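Long-range contacts in glutamate receptor 1 (Adineta vaga, PDB 4IO2), which binds L-glutamate in the clamshell-shaped ligand-binding domain described here and probably serves as a glutamate-gated ion channel in the membrane: residues S101-M107 with D203-I209; V18-I22 with K240-T244; M120-K124 with Y144-I149. One frame throughout, in Å; residues are numbered along the deposited sequence. Where two conformers were deposited one is given.

Contact 1 of 3, residues S101-M107 with D203-I209; sequences SISDNSM and DKSTFGI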
ATOM      1  N   SER A 101       0.740  -0.809   6.053  1.00 17.12           N
ATOM      2  CA  SER A 101       1.872  -0.175   5.401  0.58 17.55           C
ATOM      3  C   SER A 101       2.143   1.234   5.919  1.00 15.82           C
ATOM      4  O   SER A 101       1.188   2.018   6.140  1.00 18.89           O
ATOM      5  CB  SER A 101       1.580  -0.098   3.900  0.58 19.16           C
ATOM      6  OG  SER A 101       2.395   0.858   3.208  0.58 20.58           O
ATOM      7  N   ILE A 102       3.432   1.551   6.090  1.00 14.68           N
ATOM      8  CA  ILE A 102       3.884   2.908   6.372  1.00 15.66           C
ATOM      9  C   ILE A 102       4.232   3.705   5.112  1.00 17.01           C
ATOM     10  O   ILE A 102       4.311   4.938   5.178  1.00 20.58           O
ATOM     11  CB  ILE A 102       5.057   2.941   7.383  1.00 16.18           C
ATOM     12  CG1 ILE A 102       6.297   2.217   6.849  1.00 17.43           C
ATOM     13  CG2 ILE A 102       4.582   2.321   8.746  1.00 17.99           C
ATOM     14  CD1 ILE A 102       7.512   2.431   7.810  1.00 20.71           C
ATOM     15  N   SER A 103       4.430   3.014   3.987  1.00 15.93           N
ATOM     16  CA  SER A 103       4.804   3.660   2.733  1.00 16.46           C
ATOM     17  C   SER A 103       4.601   2.705   1.582  1.00 15.55           C
ATOM     18  O   SER A 103       4.810   1.500   1.757  1.00 16.36           O
ATOM     19  CB  SER A 103       6.292   4.075   2.772  1.00 18.32           C
ATOM     20  OG  SER A 103       6.695   4.760   1.573  1.00 19.62           O
ATOM     21  N   ASP A 104       4.218   3.224   0.431  1.00 15.88           N
ATOM     22  CA  ASP A 104       4.358   2.477  -0.790  1.00 18.04           C
ATOM     23  C   ASP A 104       5.835   2.402  -1.171  1.00 14.77           C
ATOM     24  O   ASP A 104       6.701   3.070  -0.607  1.00 16.75           O
ATOM     25  CB  ASP A 104       3.514   3.109  -1.913  1.00 24.25           C
ATOM     26  CG  ASP A 104       3.921   4.544  -2.265  1.00 35.64           C
ATOM     27  OD1 ASP A 104       5.057   4.961  -1.975  1.00 39.49           O
ATOM     28  OD2 ASP A 104       3.075   5.275  -2.850  1.00 41.89           O
ATOM     29  N   ASN A 105       6.137   1.504  -2.080  1.00 14.79           N
ATOM     30  CA  ASN A 105       7.501   1.278  -2.529  1.00 13.51           C
ATOM     31  C   ASN A 105       7.475   0.671  -3.896  1.00 13.17           C
ATOM     32  O   ASN A 105       6.469   0.094  -4.333  1.00 14.92           O
ATOM     33  CB  ASN A 105       8.255   0.334  -1.554  1.00 13.22           C
ATOM     34  CG  ASN A 105       9.721   0.172  -1.915  1.00 12.77           C
ATOM     35  OD1 ASN A 105      10.452   1.145  -2.021  1.00 12.97           O
ATOM     36  ND2 ASN A 105      10.156  -1.074  -2.106  1.00 15.69           N
ATOM     37  N   SER A 106       8.619   0.791  -4.551  1.00 14.06           N
ATOM     38  CA  SER A 106       8.903   0.100  -5.807  1.00 14.76           C
ATOM     39  C   SER A 106      10.426   0.202  -5.969  1.00 12.70           C
ATOM     40  O   SER A 106      11.112   0.875  -5.177  1.00 13.65           O
ATOM     41  CB  SER A 106       8.183   0.737  -6.979  1.00 17.53           C
ATOM     42  OG  SER A 106       8.575   2.096  -7.074  1.00 19.81           O
ATOM     43  N   MET A 107      10.961  -0.521  -6.936  1.00 14.42           N
ATOM     44  CA  MET A 107      12.405  -0.508  -7.186  1.00 13.12           C
ATOM     45  C   MET A 107      12.717   0.155  -8.498  1.00 13.57           C
ATOM     46  O   MET A 107      11.865   0.230  -9.389  1.00 16.33           O
ATOM     47  CB  MET A 107      13.038  -1.916  -7.154  1.00 13.73           C
ATOM     48  CG  MET A 107      12.888  -2.599  -5.820  1.00 17.21           C
ATOM     49  SD  MET A 107      13.851  -4.127  -5.723  1.00 18.83           S
ATOM     50  CE  MET A 107      12.809  -5.259  -6.600  1.00 21.94           C
ATOM     51  N   ASP A 203       8.285  -3.983  -9.281  1.00 18.62           N
ATOM     52  CA  ASP A 203       8.048  -4.623  -7.986  1.00 17.28           C
ATOM     53  C   ASP A 203       7.343  -3.711  -6.991  1.00 17.06           C
ATOM     54  O   ASP A 203       7.821  -3.493  -5.874  1.00 16.97           O
ATOM     55  CB  ASP A 203       9.345  -5.177  -7.379  1.00 18.03           C
ATOM     56  CG  ASP A 203       9.101  -6.271  -6.365  1.00 19.35           C
ATOM     57  OD1 ASP A 203       8.213  -7.111  -6.589  1.00 20.42           O
ATOM     58  OD2 ASP A 203       9.739  -6.262  -5.288  1.00 20.83           O
ATOM     59  N   LYS A 204       6.218  -3.174  -7.422  1.00 18.46           N
ATOM     60  CA  LYS A 204       5.352  -2.372  -6.566  0.58 18.64           C
ATOM     61  C   LYS A 204       5.077  -3.149  -5.300  1.00 17.67           C
ATOM     62  O   LYS A 204       4.688  -4.342  -5.332  1.00 18.80           O
ATOM     63  CB  LYS A 204       4.036  -2.046  -7.264  0.58 24.26           C
ATOM     64  CG  LYS A 204       4.199  -1.327  -8.600  0.58 30.21           C
ATOM     65  CD  LYS A 204       5.343  -0.343  -8.606  0.58 33.94           C
ATOM     66  CE  LYS A 204       5.532   0.299  -9.984  0.58 36.29           C
ATOM     67  NZ  LYS A 204       4.893  -0.453 -11.094  0.58 38.69           N
ATOM     68  N   SER A 205       5.311  -2.492  -4.174  1.00 15.23           N
ATOM     69  CA  SER A 205       5.302  -3.156  -2.902  1.00 14.46           C
ATOM     70  C   SER A 205       5.021  -2.142  -1.786  1.00 12.77           C
ATOM     71  O   SER A 205       4.666  -1.006  -2.043  1.00 14.31           O
ATOM     72  CB  SER A 205       6.673  -3.863  -2.751  1.00 16.61           C
ATOM     73  OG  SER A 205       7.753  -2.939  -2.956  1.00 17.19           O
ATOM     74  N   THR A 206       5.202  -2.571  -0.550  1.00 12.51           N
ATOM     75  CA  THR A 206       4.986  -1.724   0.610  1.00 12.21           C
ATOM     76  C   THR A 206       6.063  -1.943   1.647  1.00 11.58           C
ATOM     77  O   THR A 206       6.682  -3.011   1.659  1.00 11.93           O
ATOM     78  CB  THR A 206       3.616  -2.030   1.267  1.00 15.33           C
ATOM     79  OG1 THR A 206       3.550  -3.432   1.606  1.00 17.18           O
ATOM     80  CG2 THR A 206       2.427  -1.697   0.336  1.00 15.35           C
ATOM     81  N   PHE A 207       6.245  -0.985   2.522  1.00 10.56           N
ATOM     82  CA  PHE A 207       7.045  -1.127   3.725  1.00 10.67           C
ATOM     83  C   PHE A 207       6.078  -1.285   4.890  1.00 10.73           C
ATOM     84  O   PHE A 207       5.056  -0.582   4.961  1.00 12.41           O
ATOM     85  CB  PHE A 207       7.891   0.089   4.013  1.00 11.89           C
ATOM     86  CG  PHE A 207       8.982   0.376   2.994  1.00  9.94           C
ATOM     87  CD1 PHE A 207       9.599  -0.620   2.261  1.00 11.24           C
ATOM     88  CD2 PHE A 207       9.432   1.674   2.816  1.00 12.03           C
ATOM     89  CE1 PHE A 207      10.608  -0.318   1.353  1.00 12.61           C
ATOM     90  CE2 PHE A 207      10.457   1.979   1.919  1.00 12.65           C
ATOM     91  CZ  PHE A 207      11.046   0.986   1.193  1.00 12.92           C
ATOM     92  N   GLY A 208       6.384  -2.199   5.810  1.00 10.60           N
ATOM     93  CA  GLY A 208       5.570  -2.418   6.997  1.00 11.30           C
ATOM     94  C   GLY A 208       6.460  -2.563   8.193  1.00 11.26           C
ATOM     95  O   GLY A 208       7.630  -2.940   8.078  1.00 12.57           O
ATOM     96  N   ILE A 209       5.876  -2.314   9.361  1.00 10.05           N
ATOM     97  CA  ILE A 209       6.559  -2.601  10.623  1.00 10.48           C
ATOM     98  C   ILE A 209       6.486  -4.114  10.867  1.00 10.35           C
ATOM     99  O   ILE A 209       5.427  -4.701  10.777  1.00 12.08           O
ATOM    100  CB  ILE A 209       5.942  -1.788  11.782  1.00 10.84           C
ATOM    101  CG1 ILE A 209       6.211  -0.305  11.512  1.00 12.62           C
ATOM    102  CG2 ILE A 209       6.556  -2.233  13.111  1.00 12.34           C
ATOM    103  CD1 ILE A 209       5.627   0.619  12.573  1.00 13.80           C
TER
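N105 and F207 meet over one face of an antiparallel strand pair because of their first torsions: N105 sends CG opposite its own backbone N (chi1 -175°), while F207 has CG opposite its carbonyl carbon (chi1 -66°). The strands, 103-107 and 204-207, are part of the two long strands that run between the lobes of the clamshell in this periplasmic-binding-protein fold. CB of N105 sits over the F207 ring, 4.1 Å from its centroid, in a CH-pi contact. Beyond it the amide plane lies only 30° from the plane of the ring, and OD1 of N105 comes within 3.3 Å of CZ of F207. ND2 of N105 donates twice, to OG of S205 at 3.2 Å and to OD1 of D180, a glutamate-binding residue. That fixes the rotation of the amide, which in turn backs a ring that touches the bound glutamate as well as D85 and T87.

Backbone hydrogen bonds join the two strands. N105 N reaches S205 O at 2.9 Å, and S205 N returns to N105 O at 2.8 Å. Further along, F207 N donates to S103 O at 3.0 Å in a nearly straight bond, and I102 N closes onto F207 O at 2.9 Å. Here I102 crosses F207 at about a right angle, with CG1 against CB, and both I102 and I209 pack on I225 of helix 218-230. T206 packs its CB and CG2 against S101, while its OG1 hydrogen-bonds to R229 of the second subunit. At the far end the bent M107 chain lies alongside D203, pointing the same way, its methyl CE 3.6 Å from D203 CB.

Contact 2 of 3, residues V18-I22 with K240-T244; sequences VPFTI and KWFQT
The loop after strand 9-14, with I22 beginning strand 22-25, has a classic beta bulge at F20 and T21 and packs against the last part of helix 233-242. P19, preceded by a cis peptide bond, lays its ring on the F242 ring. CG of P19 stands over the face of F242, 3.6 Å from the ring centroid and 19° off the normal, a close CH-pi contact, and CD of P19 is 3.4 Å from CE2 of F242. The same CG of P19 also touches the carbonyl O of W241 at 3.6 Å.

F242 is used twice. While P19 covers its face, its edge points at the face of F20 in a T-shaped pair, with the F20 and F242 centroids 4.9 Å apart and the planes at 62°. The atom that makes the approach is CZ of F242, 3.5 Å from CE2 of F20 and lying above that ring toward its rim. F20 leaves the backbone heading away from the helix, but CG lies beside the backbone N and anti to the carbonyl carbon (chi1 -81°), which brings the ring to the F242 edge. CD1 of I22 touches CZ3 of W241 at 3.7 Å. NE1 of W241 hydrogen-bonds instead to OD2 of D43, on helix 40-52.

F20 also meets the ring of Y40 edge-to-face and touches D85 of the glutamate site. The loop therefore lies among three helices: 233-242 through W241 and F242, 40-52 through Y40 and V41, and 181-190 through Y186 and T183.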
ATOM      1  N   VAL A  18      20.136   5.727   5.005  1.00 12.55           N
ATOM      2  CA  VAL A  18      19.837   7.130   4.911  0.82 12.54           C
ATOM      3  C   VAL A  18      18.737   7.382   3.928  1.00 12.36           C
ATOM      4  O   VAL A  18      18.721   6.800   2.860  1.00 12.53           O
ATOM      5  CB  VAL A  18      21.088   8.014   4.607  0.82 13.30           C
ATOM      6  CG1 VAL A  18      22.175   7.762   5.610  0.82 15.26           C
ATOM      7  CG2 VAL A  18      21.664   7.798   3.170  0.82 14.92           C
ATOM      8  N   PRO A  19      17.787   8.293   4.262  1.00 11.50           N
ATOM      9  CA  PRO A  19      17.562   9.117   5.458  1.00 12.07           C
ATOM     10  C   PRO A  19      16.471   8.544   6.385  1.00 11.88           C
ATOM     11  O   PRO A  19      15.883   9.288   7.174  1.00 12.98           O
ATOM     12  CB  PRO A  19      17.126  10.436   4.837  1.00 13.51           C
ATOM     13  CG  PRO A  19      16.172   9.936   3.739  1.00 12.15           C
ATOM     14  CD  PRO A  19      16.826   8.668   3.205  1.00 12.59           C
ATOM     15  N   PHE A  20      16.204   7.238   6.289  1.00 11.72           N
ATOM     16  CA  PHE A  20      15.320   6.550   7.224  1.00 11.22           C
ATOM     17  C   PHE A  20      15.951   6.468   8.602  1.00 12.19           C
ATOM     18  O   PHE A  20      15.333   6.913   9.600  1.00 12.97           O
ATOM     19  CB  PHE A  20      14.978   5.155   6.706  1.00 10.63           C
ATOM     20  CG  PHE A  20      13.866   5.130   5.660  1.00 10.54           C
ATOM     21  CD1 PHE A  20      12.578   5.473   6.018  1.00 13.19           C
ATOM     22  CD2 PHE A  20      14.130   4.834   4.340  1.00 10.71           C
ATOM     23  CE1 PHE A  20      11.544   5.445   5.071  1.00 14.28           C
ATOM     24  CE2 PHE A  20      13.119   4.805   3.374  1.00 11.76           C
ATOM     25  CZ  PHE A  20      11.832   5.116   3.753  1.00 13.07           C
ATOM     26  N   THR A  21      17.158   5.893   8.675  1.00 11.70           N
ATOM     27  CA  THR A  21      17.888   5.723   9.900  1.00 11.93           C
ATOM     28  C   THR A  21      19.325   6.106   9.605  1.00 14.09           C
ATOM     29  O   THR A  21      20.039   5.411   8.892  1.00 15.02           O
ATOM     30  CB  THR A  21      17.775   4.275  10.470  1.00 13.37           C
ATOM     31  OG1 THR A  21      16.408   4.063  10.836  1.00 13.62           O
ATOM     32  CG2 THR A  21      18.668   4.069  11.680  1.00 15.31           C
ATOM     33  N   ILE A  22      19.708   7.249  10.162  1.00 14.79           N
ATOM     34  CA  ILE A  22      20.995   7.871   9.906  1.00 15.23           C
ATOM     35  C   ILE A  22      21.847   7.718  11.153  1.00 17.80           C
ATOM     36  O   ILE A  22      21.429   8.115  12.227  1.00 18.86           O
ATOM     37  CB  ILE A  22      20.823   9.363   9.636  1.00 16.47           C
ATOM     38  CG1 ILE A  22      19.863   9.585   8.449  1.00 16.48           C
ATOM     39  CG2 ILE A  22      22.187  10.002   9.356  1.00 19.06           C
ATOM     40  CD1 ILE A  22      19.310  11.035   8.358  1.00 19.01           C
ATOM     41  N   LYS A 240       9.769  15.929   4.854  1.00 14.86           N
ATOM     42  CA  LYS A 240      10.862  16.444   5.691  1.00 15.78           C
ATOM     43  C   LYS A 240      12.209  15.790   5.362  1.00 14.20           C
ATOM     44  O   LYS A 240      13.222  16.455   5.244  1.00 17.50           O
ATOM     45  CB  LYS A 240      10.545  16.238   7.181  1.00 17.60           C
ATOM     46  CG  LYS A 240      11.677  16.592   8.128  1.00 19.31           C
ATOM     47  CD  LYS A 240      11.313  16.370   9.592  1.00 21.09           C
ATOM     48  CE  LYS A 240      12.525  16.637  10.477  1.00 23.39           C
ATOM     49  NZ  LYS A 240      12.241  16.365  11.917  1.00 27.76           N
ATOM     50  N   TRP A 241      12.225  14.466   5.243  1.00 14.05           N
ATOM     51  CA  TRP A 241      13.463  13.731   5.079  1.00 14.09           C
ATOM     52  C   TRP A 241      13.873  13.507   3.623  1.00 13.42           C
ATOM     53  O   TRP A 241      15.053  13.285   3.366  1.00 16.28           O
ATOM     54  CB  TRP A 241      13.375  12.392   5.842  1.00 13.90           C
ATOM     55  CG  TRP A 241      13.355  12.644   7.336  1.00 13.98           C
ATOM     56  CD1 TRP A 241      12.257  12.672   8.178  1.00 13.51           C
ATOM     57  CD2 TRP A 241      14.484  13.013   8.156  1.00 14.30           C
ATOM     58  NE1 TRP A 241      12.652  12.994   9.450  1.00 14.34           N
ATOM     59  CE2 TRP A 241      13.998  13.223   9.470  1.00 13.78           C
ATOM     60  CE3 TRP A 241      15.850  13.165   7.907  1.00 14.33           C
ATOM     61  CZ2 TRP A 241      14.826  13.565  10.526  1.00 15.28           C
ATOM     62  CZ3 TRP A 241      16.693  13.532   8.963  1.00 16.10           C
ATOM     63  CH2 TRP A 241      16.169  13.738  10.265  1.00 16.93           C
ATOM     64  N   PHE A 242      12.930  13.500   2.690  1.00 12.28           N
ATOM     65  CA  PHE A 242      13.238  13.081   1.314  1.00 13.76           C
ATOM     66  C   PHE A 242      13.173  14.183   0.272  1.00 15.03           C
ATOM     67  O   PHE A 242      13.704  14.019  -0.829  1.00 16.34           O
ATOM     68  CB  PHE A 242      12.328  11.937   0.868  1.00 14.42           C
ATOM     69  CG  PHE A 242      12.611  10.630   1.591  1.00 13.15           C
ATOM     70  CD1 PHE A 242      12.049  10.388   2.845  1.00 13.59           C
ATOM     71  CD2 PHE A 242      13.477   9.689   1.048  1.00 14.31           C
ATOM     72  CE1 PHE A 242      12.323   9.180   3.510  1.00 14.09           C
ATOM     73  CE2 PHE A 242      13.747   8.477   1.707  1.00 14.15           C
ATOM     74  CZ  PHE A 242      13.176   8.255   2.951  1.00 15.21           C
ATOM     75  N   GLN A 243      12.624  15.347   0.587  1.00 15.83           N
ATOM     76  CA  GLN A 243      12.579  16.423  -0.435  1.00 19.89           C
ATOM     77  C   GLN A 243      13.920  17.027  -0.936  1.00 20.20           C
ATOM     78  O   GLN A 243      14.000  17.642  -1.978  1.00 28.82           O
ATOM     79  CB  GLN A 243      11.596  17.511  -0.043  1.00 29.62           C
ATOM     80  CG  GLN A 243      10.218  17.207  -0.589  1.00 37.83           C
ATOM     81  CD  GLN A 243       9.335  18.460  -0.799  1.00 43.13           C
ATOM     82  OE1 GLN A 243       9.680  19.585  -0.389  1.00 46.89           O
ATOM     83  NE2 GLN A 243       8.189  18.256  -1.441  1.00 41.19           N
ATOM     84  N   THR A 244      14.988  16.808  -0.232  1.00 24.59           N
ATOM     85  CA  THR A 244      16.222  17.490  -0.530  1.00 21.47           C
ATOM     86  C   THR A 244      16.861  17.026  -1.851  1.00 19.50           C
ATOM     87  O   THR A 244      16.789  15.855  -2.203  1.00 19.33           O
ATOM     88  CB  THR A 244      17.200  17.156   0.639  1.00 29.75           C
ATOM     89  OG1 THR A 244      16.510  17.330   1.901  1.00 34.50           O
ATOM     90  CG2 THR A 244      18.518  18.052   0.562  1.00 31.39           C
TER

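Contact 3 of 3, residues M120-K124 with Y144-I149; sequences MDDLK and YYLREI
This is a partly buried helix-to-helix contact toward the outer part of the glutamate-binding clamshell, joining M120-K124 to Y144-I149. The short helical axes are 12.3 Å apart at closest approach and 64° apart in direction; the backbones come nearest at K124 and I149. CD2 of L123 packs on CD1 of I149 at 4.2 Å, and both side chains touch F178 of strand 177-180. The K124 chain, extended beyond CG, runs along to E148 and Y144, with CE of K124 3.4 Å from the carbonyl O of E148. NZ of K124 has two acceptors: OH of Y144, hydrogen-bonded at 3.2 Å, and OE1 of E148, a weak hydrogen bond within a salt bridge, at 3.4 Å. E148 is the middle member of a salt-bridge network of K124, E148 and R147. Its OE2 takes both NE and NH2 of R147 side-on, in the guanidinium plane, with NE at 2.8 Å. E148 holds CG beside its backbone N (chi1 -55°), which lays CG over the centre of the Y144 ring, 3.4 Å above its plane; the bend at chi2 then turns the carboxylate toward K124 and R147. With an alanine here, K124 and R147 would probably lose their shared carboxylate, and the Y144 face under CG its cover. M120 comes at Y144 from the opposite direction, CE of M120 3.8 Å from CE1 of Y144. R147 packs on E230 of the second subunit.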
ATOM      1  N   MET A 120      14.492  -2.435 -17.943  1.00 27.01           N
ATOM      2  CA  MET A 120      14.535  -3.832 -17.559  1.00 26.30           C
ATOM      3  C   MET A 120      14.716  -4.809 -18.726  1.00 28.81           C
ATOM      4  O   MET A 120      15.273  -5.884 -18.545  1.00 29.47           O
ATOM      5  CB  MET A 120      13.261  -4.170 -16.798  1.00 26.38           C
ATOM      6  CG  MET A 120      13.266  -5.548 -16.219  1.00 26.21           C
ATOM      7  SD  MET A 120      14.515  -5.777 -14.902  1.00 26.80           S
ATOM      8  CE  MET A 120      13.923  -4.771 -13.567  1.00 27.28           C
ATOM      9  N   ASP A 121      14.282  -4.440 -19.926  1.00 33.73           N
ATOM     10  CA  ASP A 121      14.451  -5.345 -21.075  1.00 38.49           C
ATOM     11  C   ASP A 121      15.919  -5.659 -21.336  1.00 37.44           C
ATOM     12  O   ASP A 121      16.273  -6.764 -21.702  1.00 38.17           O
ATOM     13  CB  ASP A 121      13.843  -4.755 -22.346  1.00 46.80           C
ATOM     14  CG  ASP A 121      12.335  -4.811 -22.340  1.00 53.33           C
ATOM     15  OD1 ASP A 121      11.783  -5.601 -21.542  1.00 54.49           O
ATOM     16  OD2 ASP A 121      11.710  -4.074 -23.139  1.00 57.02           O
ATOM     17  N   ASP A 122      16.782  -4.680 -21.115  1.00 36.33           N
ATOM     18  CA  ASP A 122      18.198  -4.888 -21.375  1.00 37.27           C
ATOM     19  C   ASP A 122      18.806  -5.922 -20.419  1.00 37.27           C
ATOM     20  O   ASP A 122      19.754  -6.605 -20.766  1.00 40.29           O
ATOM     21  CB  ASP A 122      18.959  -3.551 -21.340  1.00 38.10           C
ATOM     22  CG  ASP A 122      18.698  -2.697 -22.580  1.00 43.01           C
ATOM     23  OD1 ASP A 122      18.343  -3.260 -23.632  1.00 43.88           O
ATOM     24  OD2 ASP A 122      18.840  -1.455 -22.504  1.00 45.53           O
ATOM     25  N   LEU A 123      18.230  -6.088 -19.227  1.00 34.57           N
ATOM     26  CA  LEU A 123      18.716  -7.112 -18.304  1.00 33.80           C
ATOM     27  C   LEU A 123      18.126  -8.468 -18.646  1.00 38.45           C
ATOM     28  O   LEU A 123      18.739  -9.494 -18.373  1.00 38.48           O
ATOM     29  CB  LEU A 123      18.337  -6.784 -16.837  1.00 33.88           C
ATOM     30  CG  LEU A 123      19.143  -5.729 -16.092  1.00 35.19           C
ATOM     31  CD1 LEU A 123      18.989  -4.454 -16.826  1.00 34.25           C
ATOM     32  CD2 LEU A 123      18.654  -5.591 -14.652  1.00 35.77           C
ATOM     33  N   LYS A 124      16.925  -8.468 -19.220  1.00 39.87           N
ATOM     34  CA  LYS A 124      16.219  -9.716 -19.528  1.00 41.55           C
ATOM     35  C   LYS A 124      16.514 -10.209 -20.944  1.00 45.82           C
ATOM     36  O   LYS A 124      16.182 -11.334 -21.279  1.00 48.51           O
ATOM     37  CB  LYS A 124      14.701  -9.539 -19.308  1.00 38.67           C
ATOM     38  CG  LYS A 124      14.269  -9.515 -17.832  1.00 38.46           C
ATOM     39  CD  LYS A 124      12.800  -9.111 -17.625  1.00 37.15           C
ATOM     40  CE  LYS A 124      12.408  -9.206 -16.153  1.00 41.97           C
ATOM     41  NZ  LYS A 124      11.070  -8.608 -15.801  1.00 44.40           N
ATOM     42  N   TYR A 144      13.351 -10.965  -6.580  1.00 18.57           N
ATOM     43  CA  TYR A 144      12.913 -10.501  -7.887  1.00 17.69           C
ATOM     44  C   TYR A 144      13.864 -11.016  -8.968  1.00 18.48           C
ATOM     45  O   TYR A 144      13.428 -11.517 -10.004  1.00 18.75           O
ATOM     46  CB  TYR A 144      12.809  -8.957  -7.930  1.00 18.39           C
ATOM     47  CG  TYR A 144      12.349  -8.458  -9.259  1.00 20.20           C
ATOM     48  CD1 TYR A 144      13.257  -8.258 -10.297  1.00 21.91           C
ATOM     49  CD2 TYR A 144      11.007  -8.188  -9.499  1.00 20.34           C
ATOM     50  CE1 TYR A 144      12.830  -7.812 -11.519  1.00 25.36           C
ATOM     51  CE2 TYR A 144      10.576  -7.758 -10.722  1.00 23.85           C
ATOM     52  CZ  TYR A 144      11.487  -7.567 -11.724  1.00 28.27           C
ATOM     53  OH  TYR A 144      11.055  -7.141 -12.963  1.00 32.17           O
ATOM     54  N   TYR A 145      15.153 -10.839  -8.746  1.00 17.50           N
ATOM     55  CA  TYR A 145      16.152 -11.286  -9.706  1.00 17.54           C
ATOM     56  C   TYR A 145      15.972 -12.764 -10.005  1.00 18.75           C
ATOM     57  O   TYR A 145      15.979 -13.182 -11.189  1.00 20.95           O
ATOM     58  CB  TYR A 145      17.546 -11.008  -9.159  1.00 16.96           C
ATOM     59  CG  TYR A 145      18.636 -11.446 -10.106  1.00 18.12           C
ATOM     60  CD1 TYR A 145      19.094 -12.749 -10.096  1.00 19.42           C
ATOM     61  CD2 TYR A 145      19.214 -10.552 -11.014  1.00 17.07           C
ATOM     62  CE1 TYR A 145      20.075 -13.179 -10.944  1.00 19.20           C
ATOM     63  CE2 TYR A 145      20.185 -10.980 -11.888  1.00 19.48           C
ATOM     64  CZ  TYR A 145      20.623 -12.293 -11.833  1.00 20.05           C
ATOM     65  OH  TYR A 145      21.604 -12.749 -12.680  1.00 23.70           O
ATOM     66  N   LEU A 146      15.864 -13.574  -8.954  1.00 17.16           N
ATOM     67  CA  LEU A 146      15.835 -15.019  -9.117  1.00 19.36           C
ATOM     68  C   LEU A 146      14.570 -15.477  -9.865  1.00 21.75           C
ATOM     69  O   LEU A 146      14.625 -16.430 -10.655  1.00 25.46           O
ATOM     70  CB  LEU A 146      15.939 -15.714  -7.757  1.00 18.73           C
ATOM     71  CG  LEU A 146      17.301 -15.587  -7.060  1.00 18.76           C
ATOM     72  CD1 LEU A 146      17.233 -16.107  -5.631  1.00 20.36           C
ATOM     73  CD2 LEU A 146      18.409 -16.235  -7.863  1.00 18.20           C
ATOM     74  N   ARG A 147      13.452 -14.784  -9.680  1.00 20.36           N
ATOM     75  CA  ARG A 147      12.239 -15.141 -10.413  1.00 21.72           C
ATOM     76  C   ARG A 147      12.189 -14.591 -11.844  1.00 25.19           C
ATOM     77  O   ARG A 147      11.719 -15.281 -12.747  1.00 26.79           O
ATOM     78  CB  ARG A 147      10.990 -14.679  -9.666  1.00 23.45           C
ATOM     79  CG  ARG A 147       9.678 -15.104 -10.365  1.00 26.39           C
ATOM     80  CD  ARG A 147       8.424 -14.548  -9.677  1.00 28.98           C
ATOM     81  NE  ARG A 147       8.478 -13.095  -9.718  1.00 28.90           N
ATOM     82  CZ  ARG A 147       8.757 -12.311  -8.684  1.00 27.76           C
ATOM     83  NH1 ARG A 147       8.916 -12.810  -7.459  1.00 28.17           N
ATOM     84  NH2 ARG A 147       8.853 -11.005  -8.897  1.00 28.10           N
ATOM     85  N   GLU A 148      12.633 -13.352 -12.035  1.00 25.61           N
ATOM     86  CA  GLU A 148      12.388 -12.623 -13.290  1.00 25.84           C
ATOM     87  C   GLU A 148      13.526 -12.586 -14.288  1.00 27.54           C
ATOM     88  O   GLU A 148      13.297 -12.399 -15.481  1.00 26.75           O
ATOM     89  CB  GLU A 148      12.046 -11.172 -12.997  1.00 28.22           C
ATOM     90  CG  GLU A 148      10.895 -11.017 -12.062  1.00 32.60           C
ATOM     91  CD  GLU A 148       9.554 -11.179 -12.709  1.00 39.27           C
ATOM     92  OE1 GLU A 148       9.453 -11.003 -13.937  1.00 40.64           O
ATOM     93  OE2 GLU A 148       8.587 -11.449 -11.965  1.00 43.44           O
ATOM     94  N   ILE A 149      14.750 -12.742 -13.806  1.00 24.05           N
ATOM     95  CA  ILE A 149      15.917 -12.631 -14.667  0.68 26.42           C
ATOM     96  C   ILE A 149      16.598 -13.980 -14.876  1.00 27.37           C
ATOM     97  O   ILE A 149      16.860 -14.379 -16.015  1.00 28.40           O
ATOM     98  CB  ILE A 149      16.909 -11.605 -14.110  0.68 26.74           C
ATOM     99  CG1 ILE A 149      16.285 -10.213 -14.194  0.68 29.92           C
ATOM    100  CG2 ILE A 149      18.205 -11.649 -14.897  0.68 26.13           C
ATOM    101  CD1 ILE A 149      17.023  -9.221 -13.448  0.68 29.85           C
TER

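Contact 1 is the hub. Its F207 ring touches the bound glutamate and, through CE2, packs 3.9 Å from CZ of F20 in contact 2, so the F20-F242 packing stands one layer behind the pocket; F20 itself lies about 8 Å (side chain to ligand) from the glutamate. On the other flank, CE of M107 meets CB of Y144 in contact 3 at 3.9 Å, and D203 packs beside the same tyrosine, whose side chain is about 9 Å from the ligand. Contacts 2 and 3 do not touch, their nearest atoms about 18 Å apart. In sequence, contact 3 falls between the segments of contact 1, and both lie between those of contact 2.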